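Local coordinates for methanol--corrinoid protein (Methanosarcina barkeri, PDB 2I2X), which carries a methyl group on its corrinoid cofactor in methanogenesis from methanol, receiving it with the help of MtaB and passing it to coenzyme M through MtaA, at residues B[123-136]-B[173-187]. Residues are numbered along the deposited sequence; the frame is centred on the assembly and turned at random.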
ATOM      1  N   LYS B 123     -27.547  20.304  30.718  1.00 81.00           N
ATOM      2  CA  LYS B 123     -28.072  20.792  29.436  1.00 79.69           C
ATOM      3  C   LYS B 123     -28.818  19.730  28.617  1.00 78.48           C
ATOM      4  O   LYS B 123     -29.161  19.960  27.456  1.00 78.34           O
ATOM      5  CB  LYS B 123     -26.952  21.426  28.601  1.00 79.75           C
ATOM      6  CG  LYS B 123     -26.038  22.347  29.400  1.00 80.22           C
ATOM      7  CD  LYS B 123     -25.687  23.610  28.638  1.00 81.12           C
ATOM      8  CE  LYS B 123     -24.485  23.429  27.727  1.00 81.60           C
ATOM      9  NZ  LYS B 123     -24.853  22.849  26.408  1.00 82.27           N
ATOM     10  N   GLY B 124     -29.082  18.584  29.243  1.00 77.13           N
ATOM     11  CA  GLY B 124     -29.684  17.427  28.577  1.00 75.13           C
ATOM     12  C   GLY B 124     -28.924  16.166  28.943  1.00 73.72           C
ATOM     13  O   GLY B 124     -27.905  16.232  29.639  1.00 73.90           O
ATOM     14  N   THR B 125     -29.418  15.016  28.486  1.00 71.99           N
ATOM     15  CA  THR B 125     -28.748  13.730  28.725  1.00 70.05           C
ATOM     16  C   THR B 125     -28.201  13.138  27.420  1.00 68.60           C
ATOM     17  O   THR B 125     -28.884  13.153  26.390  1.00 68.55           O
ATOM     18  CB  THR B 125     -29.680  12.718  29.478  1.00 70.14           C
ATOM     19  OG1 THR B 125     -29.775  13.097  30.854  1.00 69.86           O
ATOM     20  CG2 THR B 125     -29.138  11.297  29.431  1.00 69.84           C
ATOM     21  N   VAL B 126     -26.957  12.654  27.467  1.00 66.45           N
ATOM     22  CA  VAL B 126     -26.383  11.849  26.379  1.00 64.26           C
ATOM     23  C   VAL B 126     -26.083  10.432  26.880  1.00 62.65           C
ATOM     24  O   VAL B 126     -25.556  10.247  27.985  1.00 62.38           O
ATOM     25  CB  VAL B 126     -25.095  12.469  25.781  1.00 64.37           C
ATOM     26  CG1 VAL B 126     -24.674  11.712  24.542  1.00 64.34           C
ATOM     27  CG2 VAL B 126     -25.302  13.931  25.432  1.00 64.00           C
ATOM     28  N   VAL B 127     -26.460   9.442  26.073  1.00 60.52           N
ATOM     29  CA  VAL B 127     -26.079   8.049  26.288  1.00 58.24           C
ATOM     30  C   VAL B 127     -24.901   7.772  25.352  1.00 57.00           C
ATOM     31  O   VAL B 127     -24.928   8.166  24.174  1.00 56.70           O
ATOM     32  CB  VAL B 127     -27.251   7.067  25.993  1.00 58.20           C
ATOM     33  CG1 VAL B 127     -26.812   5.610  26.118  1.00 57.35           C
ATOM     34  CG2 VAL B 127     -28.398   7.326  26.923  1.00 57.78           C
ATOM     35  N   CYS B 128     -23.875   7.106  25.887  1.00 55.14           N
ATOM     36  CA  CYS B 128     -22.685   6.723  25.125  1.00 53.07           C
ATOM     37  C   CYS B 128     -22.408   5.233  25.207  1.00 51.70           C
ATOM     38  O   CYS B 128     -22.479   4.633  26.281  1.00 51.47           O
ATOM     39  CB  CYS B 128     -21.475   7.485  25.634  1.00 53.15           C
ATOM     40  SG  CYS B 128     -21.688   9.250  25.514  1.00 53.13           S
ATOM     41  N   HIS B 129     -22.085   4.638  24.065  1.00 49.92           N
ATOM     42  CA  HIS B 129     -21.735   3.227  24.033  1.00 48.37           C
ATOM     43  C   HIS B 129     -20.676   2.930  22.983  1.00 47.40           C
ATOM     44  O   HIS B 129     -20.451   3.722  22.072  1.00 47.50           O
ATOM     45  CB  HIS B 129     -22.986   2.355  23.807  1.00 48.02           C
ATOM     46  CG  HIS B 129     -23.405   2.241  22.371  1.00 47.45           C
ATOM     47  ND1 HIS B 129     -23.824   3.328  21.622  1.00 46.10           N
ATOM     48  CD2 HIS B 129     -23.477   1.166  21.550  1.00 45.13           C
ATOM     49  CE1 HIS B 129     -24.131   2.922  20.403  1.00 45.29           C
ATOM     50  NE2 HIS B 129     -23.926   1.617  20.332  1.00 44.98           N
ATOM     51  N   VAL B 130     -20.029   1.784  23.147  1.00 46.22           N
ATOM     52  CA  VAL B 130     -19.174   1.194  22.141  1.00 45.57           C
ATOM     53  C   VAL B 130     -19.974   0.054  21.508  1.00 45.52           C
ATOM     54  O   VAL B 130     -20.718  -0.650  22.201  1.00 45.17           O
ATOM     55  CB  VAL B 130     -17.859   0.667  22.768  1.00 45.02           C
ATOM     56  CG1 VAL B 130     -16.975   0.037  21.730  1.00 45.19           C
ATOM     57  CG2 VAL B 130     -17.117   1.783  23.424  1.00 44.45           C
ATOM     58  N   ALA B 131     -19.838  -0.102  20.191  1.00 45.44           N
ATOM     59  CA  ALA B 131     -20.525  -1.152  19.423  1.00 45.62           C
ATOM     60  C   ALA B 131     -20.367  -2.544  20.032  1.00 45.77           C
ATOM     61  O   ALA B 131     -19.354  -2.841  20.663  1.00 45.69           O
ATOM     62  CB  ALA B 131     -20.008  -1.154  17.991  1.00 45.35           C
ATOM     63  N   GLU B 132     -21.350  -3.417  19.845  1.00 46.07           N
ATOM     64  CA  GLU B 132     -21.163  -4.775  20.361  1.00 46.70           C
ATOM     65  C   GLU B 132     -20.129  -5.513  19.529  1.00 46.03           C
ATOM     66  O   GLU B 132     -20.035  -5.314  18.313  1.00 45.82           O
ATOM     67  CB  GLU B 132     -22.484  -5.564  20.541  1.00 47.04           C
ATOM     68  CG  GLU B 132     -23.011  -6.333  19.330  1.00 48.93           C
ATOM     69  CD  GLU B 132     -24.279  -7.151  19.636  1.00 50.04           C
ATOM     70  OE1 GLU B 132     -24.174  -8.228  20.287  1.00 46.98           O
ATOM     71  OE2 GLU B 132     -25.376  -6.703  19.200  1.00 50.74           O
ATOM     72  N   GLY B 133     -19.345  -6.335  20.222  1.00 45.94           N
ATOM     73  CA  GLY B 133     -18.156  -6.995  19.675  1.00 45.41           C
ATOM     74  C   GLY B 133     -16.885  -6.170  19.838  1.00 45.11           C
ATOM     75  O   GLY B 133     -15.789  -6.653  19.580  1.00 45.31           O
ATOM     76  N   ASP B 134     -17.026  -4.926  20.284  1.00 44.83           N
ATOM     77  CA  ASP B 134     -15.918  -3.977  20.296  1.00 44.75           C
ATOM     78  C   ASP B 134     -15.481  -3.610  21.732  1.00 44.71           C
ATOM     79  O   ASP B 134     -16.314  -3.292  22.583  1.00 44.31           O
ATOM     80  CB  ASP B 134     -16.305  -2.729  19.482  1.00 44.58           C
ATOM     81  CG  ASP B 134     -15.099  -1.951  18.948  1.00 44.46           C
ATOM     82  OD1 ASP B 134     -14.031  -1.937  19.593  1.00 43.61           O
ATOM     83  OD2 ASP B 134     -15.234  -1.313  17.885  1.00 44.76           O
ATOM     84  N   VAL B 135     -14.163  -3.637  21.958  1.00 44.67           N
ATOM     85  CA  VAL B 135     -13.523  -3.477  23.274  1.00 44.66           C
ATOM     86  C   VAL B 135     -12.731  -2.157  23.361  1.00 44.19           C
ATOM     87  O   VAL B 135     -12.209  -1.786  24.424  1.00 44.15           O
ATOM     88  CB  VAL B 135     -12.642  -4.762  23.596  1.00 45.12           C
ATOM     89  CG1 VAL B 135     -11.457  -4.488  24.525  1.00 44.85           C
ATOM     90  CG2 VAL B 135     -13.520  -5.888  24.155  1.00 45.41           C
ATOM     91  N   HIS B 136     -12.677  -1.440  22.241  1.00 43.83           N
ATOM     92  CA  HIS B 136     -11.967  -0.159  22.147  1.00 43.29           C
ATOM     93  C   HIS B 136     -12.707   0.975  22.880  1.00 43.58           C
ATOM     94  O   HIS B 136     -13.631   1.587  22.356  1.00 43.72           O
ATOM     95  CB  HIS B 136     -11.670   0.196  20.677  1.00 42.99           C
ATOM     96  CG  HIS B 136     -10.923  -0.875  19.932  1.00 41.79           C
ATOM     97  ND1 HIS B 136     -11.530  -2.019  19.455  1.00 41.67           N
ATOM     98  CD2 HIS B 136      -9.618  -0.979  19.593  1.00 40.09           C
ATOM     99  CE1 HIS B 136     -10.634  -2.780  18.853  1.00 40.11           C
ATOM    100  NE2 HIS B 136      -9.465  -2.173  18.925  1.00 39.89           N
ATOM    101  N   GLU B 173     -33.611   7.070  30.157  1.00 70.70           N
ATOM    102  CA  GLU B 173     -32.936   8.334  30.453  1.00 70.08           C
ATOM    103  C   GLU B 173     -33.429   9.455  29.573  1.00 69.63           C
ATOM    104  O   GLU B 173     -33.084  10.619  29.801  1.00 69.29           O
ATOM    105  CB  GLU B 173     -31.430   8.175  30.267  1.00 70.35           C
ATOM    106  CG  GLU B 173     -30.857   6.900  30.876  1.00 70.22           C
ATOM    107  CD  GLU B 173     -30.662   6.982  32.377  1.00 69.67           C
ATOM    108  OE1 GLU B 173     -30.669   8.102  32.931  1.00 70.07           O
ATOM    109  OE2 GLU B 173     -30.483   5.919  32.997  1.00 69.35           O
ATOM    110  N   LYS B 174     -34.240   9.079  28.578  1.00 69.15           N
ATOM    111  CA  LYS B 174     -34.756   9.978  27.543  1.00 68.85           C
ATOM    112  C   LYS B 174     -33.699  11.015  27.175  1.00 68.29           C
ATOM    113  O   LYS B 174     -33.846  12.207  27.463  1.00 68.27           O
ATOM    114  CB  LYS B 174     -36.091  10.622  27.952  1.00 69.11           C
ATOM    115  CG  LYS B 174     -37.331   9.773  27.655  1.00 69.49           C
ATOM    116  CD  LYS B 174     -38.573  10.343  28.360  1.00 70.65           C
ATOM    117  CE  LYS B 174     -39.746   9.358  28.345  1.00 71.23           C
ATOM    118  NZ  LYS B 174     -40.375   9.207  29.699  1.00 70.94           N
ATOM    119  N   PRO B 175     -32.611  10.547  26.549  1.00 67.64           N
ATOM    120  CA  PRO B 175     -31.496  11.415  26.236  1.00 67.03           C
ATOM    121  C   PRO B 175     -31.797  12.247  24.996  1.00 66.37           C
ATOM    122  O   PRO B 175     -32.696  11.912  24.215  1.00 66.63           O
ATOM    123  CB  PRO B 175     -30.368  10.427  25.951  1.00 66.97           C
ATOM    124  CG  PRO B 175     -31.062   9.238  25.383  1.00 67.33           C
ATOM    125  CD  PRO B 175     -32.387   9.167  26.078  1.00 67.61           C
ATOM    126  N   ILE B 176     -31.049  13.324  24.820  1.00 65.30           N
ATOM    127  CA  ILE B 176     -31.195  14.167  23.645  1.00 64.47           C
ATOM    128  C   ILE B 176     -30.355  13.632  22.476  1.00 63.73           C
ATOM    129  O   ILE B 176     -30.624  13.930  21.301  1.00 63.54           O
ATOM    130  CB  ILE B 176     -30.801  15.618  23.969  1.00 64.80           C
ATOM    131  CG1 ILE B 176     -29.494  15.650  24.780  1.00 64.56           C
ATOM    132  CG2 ILE B 176     -31.952  16.311  24.728  1.00 65.04           C
ATOM    133  CD1 ILE B 176     -28.583  16.814  24.450  1.00 66.06           C
ATOM    134  N   MET B 177     -29.357  12.814  22.814  1.00 62.51           N
ATOM    135  CA  MET B 177     -28.356  12.370  21.860  1.00 61.13           C
ATOM    136  C   MET B 177     -27.753  11.022  22.228  1.00 59.90           C
ATOM    137  O   MET B 177     -27.414  10.769  23.390  1.00 60.15           O
ATOM    138  CB  MET B 177     -27.261  13.424  21.777  1.00 61.38           C
ATOM    139  CG  MET B 177     -25.936  12.916  21.304  1.00 61.88           C
ATOM    140  SD  MET B 177     -25.197  14.183  20.302  1.00 62.93           S
ATOM    141  CE  MET B 177     -26.105  13.922  18.779  1.00 63.51           C
ATOM    142  N   LEU B 178     -27.613  10.168  21.220  1.00 57.87           N
ATOM    143  CA  LEU B 178     -26.964   8.880  21.384  1.00 55.89           C
ATOM    144  C   LEU B 178     -25.619   8.888  20.667  1.00 54.46           C
ATOM    145  O   LEU B 178     -25.571   9.191  19.473  1.00 54.54           O
ATOM    146  CB  LEU B 178     -27.857   7.791  20.795  1.00 55.77           C
ATOM    147  CG  LEU B 178     -27.370   6.352  20.867  1.00 55.32           C
ATOM    148  CD1 LEU B 178     -27.326   5.910  22.320  1.00 54.96           C
ATOM    149  CD2 LEU B 178     -28.288   5.455  20.041  1.00 54.79           C
ATOM    150  N   THR B 179     -24.534   8.571  21.381  1.00 52.69           N
ATOM    151  CA  THR B 179     -23.209   8.373  20.736  1.00 50.64           C
ATOM    152  C   THR B 179     -22.844   6.903  20.598  1.00 49.38           C
ATOM    153  O   THR B 179     -23.173   6.081  21.458  1.00 49.12           O
ATOM    154  CB  THR B 179     -22.012   9.136  21.420  1.00 50.44           C
ATOM    155  OG1 THR B 179     -21.644   8.495  22.637  1.00 50.16           O
ATOM    156  CG2 THR B 179     -22.339  10.580  21.709  1.00 50.49           C
ATOM    157  N   GLY B 180     -22.158   6.587  19.500  1.00 48.26           N
ATOM    158  CA  GLY B 180     -21.616   5.248  19.255  1.00 46.43           C
ATOM    159  C   GLY B 180     -20.192   5.286  18.721  1.00 45.32           C
ATOM    160  O   GLY B 180     -19.830   6.170  17.935  1.00 45.68           O
ATOM    161  N   THR B 181     -19.383   4.319  19.142  1.00 43.67           N
ATOM    162  CA  THR B 181     -17.990   4.254  18.762  1.00 41.82           C
ATOM    163  C   THR B 181     -17.677   2.853  18.283  1.00 41.18           C
ATOM    164  O   THR B 181     -17.805   1.890  19.047  1.00 41.29           O
ATOM    165  CB  THR B 181     -17.095   4.619  19.949  1.00 41.66           C
ATOM    166  OG1 THR B 181     -17.258   6.006  20.237  1.00 40.62           O
ATOM    167  CG2 THR B 181     -15.616   4.362  19.643  1.00 41.93           C
ATOM    168  N   ALA B 182     -17.284   2.736  17.018  1.00 39.81           N
ATOM    169  CA  ALA B 182     -16.802   1.459  16.482  1.00 38.85           C
ATOM    170  C   ALA B 182     -15.384   1.588  15.917  1.00 37.99           C
ATOM    171  O   ALA B 182     -15.033   2.617  15.359  1.00 37.81           O
ATOM    172  CB  ALA B 182     -17.753   0.920  15.457  1.00 38.37           C
ATOM    173  N   LEU B 183     -14.567   0.554  16.088  1.00 37.12           N
ATOM    174  CA  LEU B 183     -13.176   0.608  15.651  1.00 37.11           C
ATOM    175  C   LEU B 183     -12.759  -0.461  14.655  1.00 37.36           C
ATOM    176  O   LEU B 183     -11.655  -0.411  14.098  1.00 37.29           O
ATOM    177  CB  LEU B 183     -12.231   0.588  16.855  1.00 36.68           C
ATOM    178  CG  LEU B 183     -11.778   2.018  17.107  1.00 36.25           C
ATOM    179  CD1 LEU B 183     -12.695   2.728  18.087  1.00 33.41           C
ATOM    180  CD2 LEU B 183     -10.350   2.030  17.557  1.00 36.27           C
ATOM    181  N   MET B 184     -13.639  -1.428  14.441  1.00 37.83           N
ATOM    182  CA  MET B 184     -13.356  -2.524  13.550  1.00 38.88           C
ATOM    183  C   MET B 184     -14.397  -2.621  12.452  1.00 39.47           C
ATOM    184  O   MET B 184     -15.572  -2.383  12.684  1.00 39.71           O
ATOM    185  CB  MET B 184     -13.272  -3.823  14.337  1.00 38.83           C
ATOM    186  CG  MET B 184     -12.181  -3.817  15.394  1.00 39.46           C
ATOM    187  SD  MET B 184     -12.032  -5.365  16.289  1.00 38.71           S
ATOM    188  CE  MET B 184     -11.160  -6.424  15.147  1.00 42.89           C
ATOM    189  N   THR B 185     -13.955  -2.947  11.246  1.00 40.53           N
ATOM    190  CA  THR B 185     -14.870  -3.267  10.151  1.00 41.84           C
ATOM    191  C   THR B 185     -15.853  -4.345  10.612  1.00 43.13           C
ATOM    192  O   THR B 185     -17.030  -4.354  10.240  1.00 43.42           O
ATOM    193  CB  THR B 185     -14.118  -3.775   8.909  1.00 41.42           C
ATOM    194  OG1 THR B 185     -13.381  -4.957   9.246  1.00 40.54           O
ATOM    195  CG2 THR B 185     -13.159  -2.714   8.399  1.00 41.39           C
ATOM    196  N   THR B 186     -15.342  -5.212  11.479  1.00 44.51           N
ATOM    197  CA  THR B 186     -16.007  -6.401  11.966  1.00 45.58           C
ATOM    198  C   THR B 186     -17.083  -6.064  13.009  1.00 46.24           C
ATOM    199  O   THR B 186     -17.765  -6.939  13.526  1.00 45.94           O
ATOM    200  CB  THR B 186     -14.908  -7.362  12.504  1.00 45.51           C
ATOM    201  OG1 THR B 186     -15.246  -8.712  12.197  1.00 46.99           O
ATOM    202  CG2 THR B 186     -14.667  -7.206  13.989  1.00 45.72           C
ATOM    203  N   THR B 187     -17.270  -4.770  13.246  1.00 47.68           N
ATOM    204  CA  THR B 187     -17.941  -4.249  14.434  1.00 48.71           C
ATOM    205  C   THR B 187     -18.762  -2.986  14.153  1.00 50.25           C
ATOM    206  O   THR B 187     -19.733  -2.711  14.850  1.00 50.02           O
ATOM    207  CB  THR B 187     -16.885  -3.990  15.553  1.00 48.51           C
ATOM    208  OG1 THR B 187     -17.037  -4.958  16.598  1.00 47.48           O
ATOM    209  CG2 THR B 187     -16.989  -2.603  16.124  1.00 47.38           C
TER
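Strands 125-130 and 177-181 run parallel, their axes 4.8 Å apart at an angle of 17°, with Val127 N hydrogen-bonded to Met177 O and Thr179 N to Val127 O. Thr179 O then takes two donors from His129: the backbone N, above the carbonyl plane, and ring ND1 at 2.8 Å. With chi1 at 82°, His129 CG lies between its backbone N and carbonyl carbon, which swings the imidazole back toward the neighbouring strand. Beside Val126, Met177 points the same way, its CG 3.7 Å from Val126 CG1; Val127 CG2 reaches Pro175 CG on the other face of the sheet. These are adjacent central strands of the Rossmann-like B12-binding domain, and the loops leaving their C-terminal ends hold the corrinoid, to which Thr181 OG1 hydrogen-bonds. There His136 coordinates cobalt through NE2, while its ND1 donates to the syn side of Asp134 OD1, which lies close to the imidazole plane. His136 N reaches the same oxygen from the anti side, closing an Asx turn. With an alanine at Asp134, His136 ND1 would probably lose its acceptor and the cobalt-bound imidazole be freer to turn. Leu183 CB sits over one ring face, 3.6 Å from His136 CG, and Met184 SD lies at the edge.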